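PDB 4WZZ: putative sugar ABC transporter, substrate-binding protein from Clostridium phytofermentans, which probably binds sugars for an ABC importer and holds L-rhamnose in its pocket. Local coordinates for residues 157-163 with 352-356. Residues are numbered along the deposited sequence; the frame is centred on the assembly and turned at random.
Sequences QAGTTQI and ILGAP
Ala158 sits beneath one face of the Pro356 ring, its CB 4.0 Å from Pro356 CD, and on that same side Ile163 CD1 comes in obliquely, 3.7 Å from Pro356 CG. The CG-CD edge of the ring belongs to Gln162, whose CB abuts it. With CG beside the backbone N (chi1 -64°), the extended Gln162 chain crosses the proline at about a right angle, laying one face of its amide against Pro356 CD, 4.0 Å from Gln162 CD. One bond restrains the amide's rotation: Gln162 OE1 takes the N-H of Gly159, the helix N-cap, at 2.9 Å, in a bent bond (142° at the hydrogen) with the donor tilted slightly from the carbonyl plane. Ile352 CG2 packs against the Ala158-Gly159 peptide, and Leu353 CB rests 3.5 Å from Gln157 O.

No conventional hydrogen bond joins the two segments. Ala158 CA makes a direct CA-H...O contact to Gly354 O at 3.2 Å, and a water donates to both Gln157 O and Ala355 O. Gln157 O and Gly354 O, two acceptors, lie near each other without bonding.

In this periplasmic binding protein fold, the two segments leave neighbouring strands of the mixed sheet, 154-156 and 349-352, and meet at the start of helix 160-174; a backbone bond between Leu353 and Asn156 continues the strand pairing. The CB of Gln157 points away from residues 352-356, and the side chain touches the bound rhamnose, with NE2 hydrogen-bonded to Asp143. Ile163 also packs on Trp196 and Trp297 of the pocket.

Between these segments, then, the backbone of the sugar-contacting Gln157 is held by apolar packing, a CA-H...O contact and one shared water, and the fit probably rests mainly on the shape of the proline.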
ATOM      1  N   GLN A 157      -2.312  -6.309  -0.883  1.00 11.88           N
ATOM      2  CA  GLN A 157      -1.247  -6.698   0.040  1.00 12.78           C
ATOM      3  C   GLN A 157      -1.754  -7.439   1.266  1.00 13.80           C
ATOM      4  O   GLN A 157      -1.077  -8.298   1.813  1.00 14.42           O
ATOM      5  CB  GLN A 157      -0.478  -5.452   0.491  1.00 13.25           C
ATOM      6  CG  GLN A 157      -1.360  -4.240   0.819  1.00 11.77           C
ATOM      7  CD  GLN A 157      -1.480  -3.280  -0.325  1.00 12.93           C
ATOM      8  OE1 GLN A 157      -2.019  -3.628  -1.374  1.00 16.03           O
ATOM      9  NE2 GLN A 157      -0.962  -2.077  -0.156  1.00 10.18           N
ATOM     10  N   ALA A 158      -2.950  -7.094   1.713  1.00 11.99           N
ATOM     11  CA  ALA A 158      -3.537  -7.728   2.894  1.00 13.25           C
ATOM     12  C   ALA A 158      -5.011  -7.419   2.876  1.00 14.51           C
ATOM     13  O   ALA A 158      -5.447  -6.541   2.143  1.00 15.25           O
ATOM     14  CB  ALA A 158      -2.883  -7.213   4.174  1.00 13.65           C
ATOM     15  N   GLY A 159      -5.812  -8.142   3.655  1.00 14.77           N
ATOM     16  CA  GLY A 159      -7.206  -7.775   3.764  1.00 15.22           C
ATOM     17  C   GLY A 159      -7.340  -6.337   4.272  1.00 12.38           C
ATOM     18  O   GLY A 159      -6.705  -5.933   5.247  1.00 11.75           O
ATOM     19  N   THR A 160      -8.191  -5.556   3.621  1.00 14.30           N
ATOM     20  CA  THR A 160      -8.410  -4.170   4.037  1.00 12.49           C
ATOM     21  C   THR A 160      -8.783  -4.101   5.518  1.00 12.36           C
ATOM     22  O   THR A 160      -8.248  -3.309   6.299  1.00 13.91           O
ATOM     23  CB  THR A 160      -9.492  -3.530   3.183  1.00 22.35           C
ATOM     24  OG1 THR A 160      -9.101  -3.592   1.803  1.00 25.10           O
ATOM     25  CG2 THR A 160      -9.693  -2.097   3.583  1.00 19.67           C
ATOM     26  N   THR A 161      -9.700  -4.980   5.923  1.00 12.96           N
ATOM     27  CA  THR A 161     -10.097  -5.046   7.319  1.00 12.99           C
ATOM     28  C   THR A 161      -8.961  -5.426   8.256  1.00 12.34           C
ATOM     29  O   THR A 161      -8.884  -4.938   9.384  1.00 12.20           O
ATOM     30  CB  THR A 161     -11.222  -6.062   7.469  1.00 13.87           C
ATOM     31  OG1 THR A 161     -12.330  -5.641   6.665  1.00 16.66           O
ATOM     32  CG2 THR A 161     -11.678  -6.188   8.915  1.00 14.03           C
ATOM     33  N   GLN A 162      -8.110  -6.343   7.806  1.00 12.80           N
ATOM     34  CA  GLN A 162      -7.006  -6.772   8.646  1.00 11.83           C
ATOM     35  C   GLN A 162      -6.075  -5.602   8.982  1.00 12.27           C
ATOM     36  O   GLN A 162      -5.593  -5.476  10.098  1.00 11.87           O
ATOM     37  CB  GLN A 162      -6.232  -7.874   7.929  1.00 12.46           C
ATOM     38  CG  GLN A 162      -7.041  -9.131   7.700  1.00 18.06           C
ATOM     39  CD  GLN A 162      -6.209 -10.184   7.002  1.00 25.76           C
ATOM     40  OE1 GLN A 162      -5.620  -9.937   5.944  1.00 22.95           O
ATOM     41  NE2 GLN A 162      -6.125 -11.351   7.609  1.00 22.96           N
ATOM     42  N   ILE A 163      -5.830  -4.748   8.002  1.00 11.75           N
ATOM     43  CA  ILE A 163      -4.966  -3.582   8.210  1.00 12.35           C
ATOM     44  C   ILE A 163      -5.674  -2.612   9.161  1.00 11.61           C
ATOM     45  O   ILE A 163      -5.084  -2.122  10.095  1.00 10.51           O
ATOM     46  CB  ILE A 163      -4.668  -2.892   6.889  1.00  9.89           C
ATOM     47  CG1 ILE A 163      -3.756  -3.770   6.031  1.00 11.88           C
ATOM     48  CG2 ILE A 163      -4.064  -1.505   7.118  1.00 12.41           C
ATOM     49  CD1 ILE A 163      -2.346  -3.910   6.589  1.00 19.25           C
ATOM     50  N   ILE A 352      -5.580 -11.741  -2.435  1.00 22.52           N
ATOM     51  CA  ILE A 352      -4.989 -11.189  -1.230  1.00 19.25           C
ATOM     52  C   ILE A 352      -3.656 -11.876  -0.964  1.00 22.93           C
ATOM     53  O   ILE A 352      -3.610 -13.090  -0.761  1.00 22.17           O
ATOM     54  CB  ILE A 352      -5.920 -11.340  -0.014  1.00 19.67           C
ATOM     55  CG1 ILE A 352      -7.223 -10.561  -0.240  1.00 21.37           C
ATOM     56  CG2 ILE A 352      -5.204 -10.840   1.239  1.00 21.60           C
ATOM     57  CD1 ILE A 352      -8.252 -10.710   0.867  1.00 28.22           C
ATOM     58  N   LEU A 353      -2.578 -11.090  -0.961  1.00 17.24           N
ATOM     59  CA  LEU A 353      -1.219 -11.588  -0.818  1.00 16.88           C
ATOM     60  C   LEU A 353      -1.007 -12.397   0.440  1.00 22.20           C
ATOM     61  O   LEU A 353      -0.448 -13.482   0.397  1.00 20.35           O
ATOM     62  CB  LEU A 353      -0.219 -10.415  -0.826  1.00 16.00           C
ATOM     63  CG  LEU A 353       1.250 -10.693  -0.497  1.00 17.70           C
ATOM     64  CD1 LEU A 353       1.940 -11.504  -1.602  1.00 17.97           C
ATOM     65  CD2 LEU A 353       1.988  -9.375  -0.322  1.00 14.44           C
ATOM     66  N   GLY A 354      -1.445 -11.850   1.572  1.00 20.07           N
ATOM     67  CA  GLY A 354      -1.154 -12.427   2.871  1.00 20.24           C
ATOM     68  C   GLY A 354      -1.761 -11.577   3.970  1.00 16.26           C
ATOM     69  O   GLY A 354      -2.554 -10.693   3.687  1.00 21.19           O
ATOM     70  N   ALA A 355      -1.438 -11.896   5.211  1.00 18.29           N
ATOM     71  CA  ALA A 355      -1.877 -11.089   6.352  1.00 18.56           C
ATOM     72  C   ALA A 355      -0.912  -9.942   6.546  1.00 13.90           C
ATOM     73  O   ALA A 355       0.235  -9.989   6.078  1.00 14.58           O
ATOM     74  CB  ALA A 355      -1.942 -11.931   7.622  1.00 20.03           C
ATOM     75  N   PRO A 356      -1.346  -8.901   7.254  1.00 14.91           N
ATOM     76  CA  PRO A 356      -0.350  -7.909   7.676  1.00 15.72           C
ATOM     77  C   PRO A 356       0.670  -8.547   8.609  1.00 13.04           C
ATOM     78  O   PRO A 356       0.363  -9.558   9.290  1.00 16.86           O
ATOM     79  CB  PRO A 356      -1.172  -6.873   8.460  1.00 14.81           C
ATOM     80  CG  PRO A 356      -2.595  -7.186   8.196  1.00 13.17           C
ATOM     81  CD  PRO A 356      -2.665  -8.652   7.854  1.00 15.59           C
TER
HETATM   82  O   HOH W   1       0.789  -9.919   3.266  1.00 15.64           O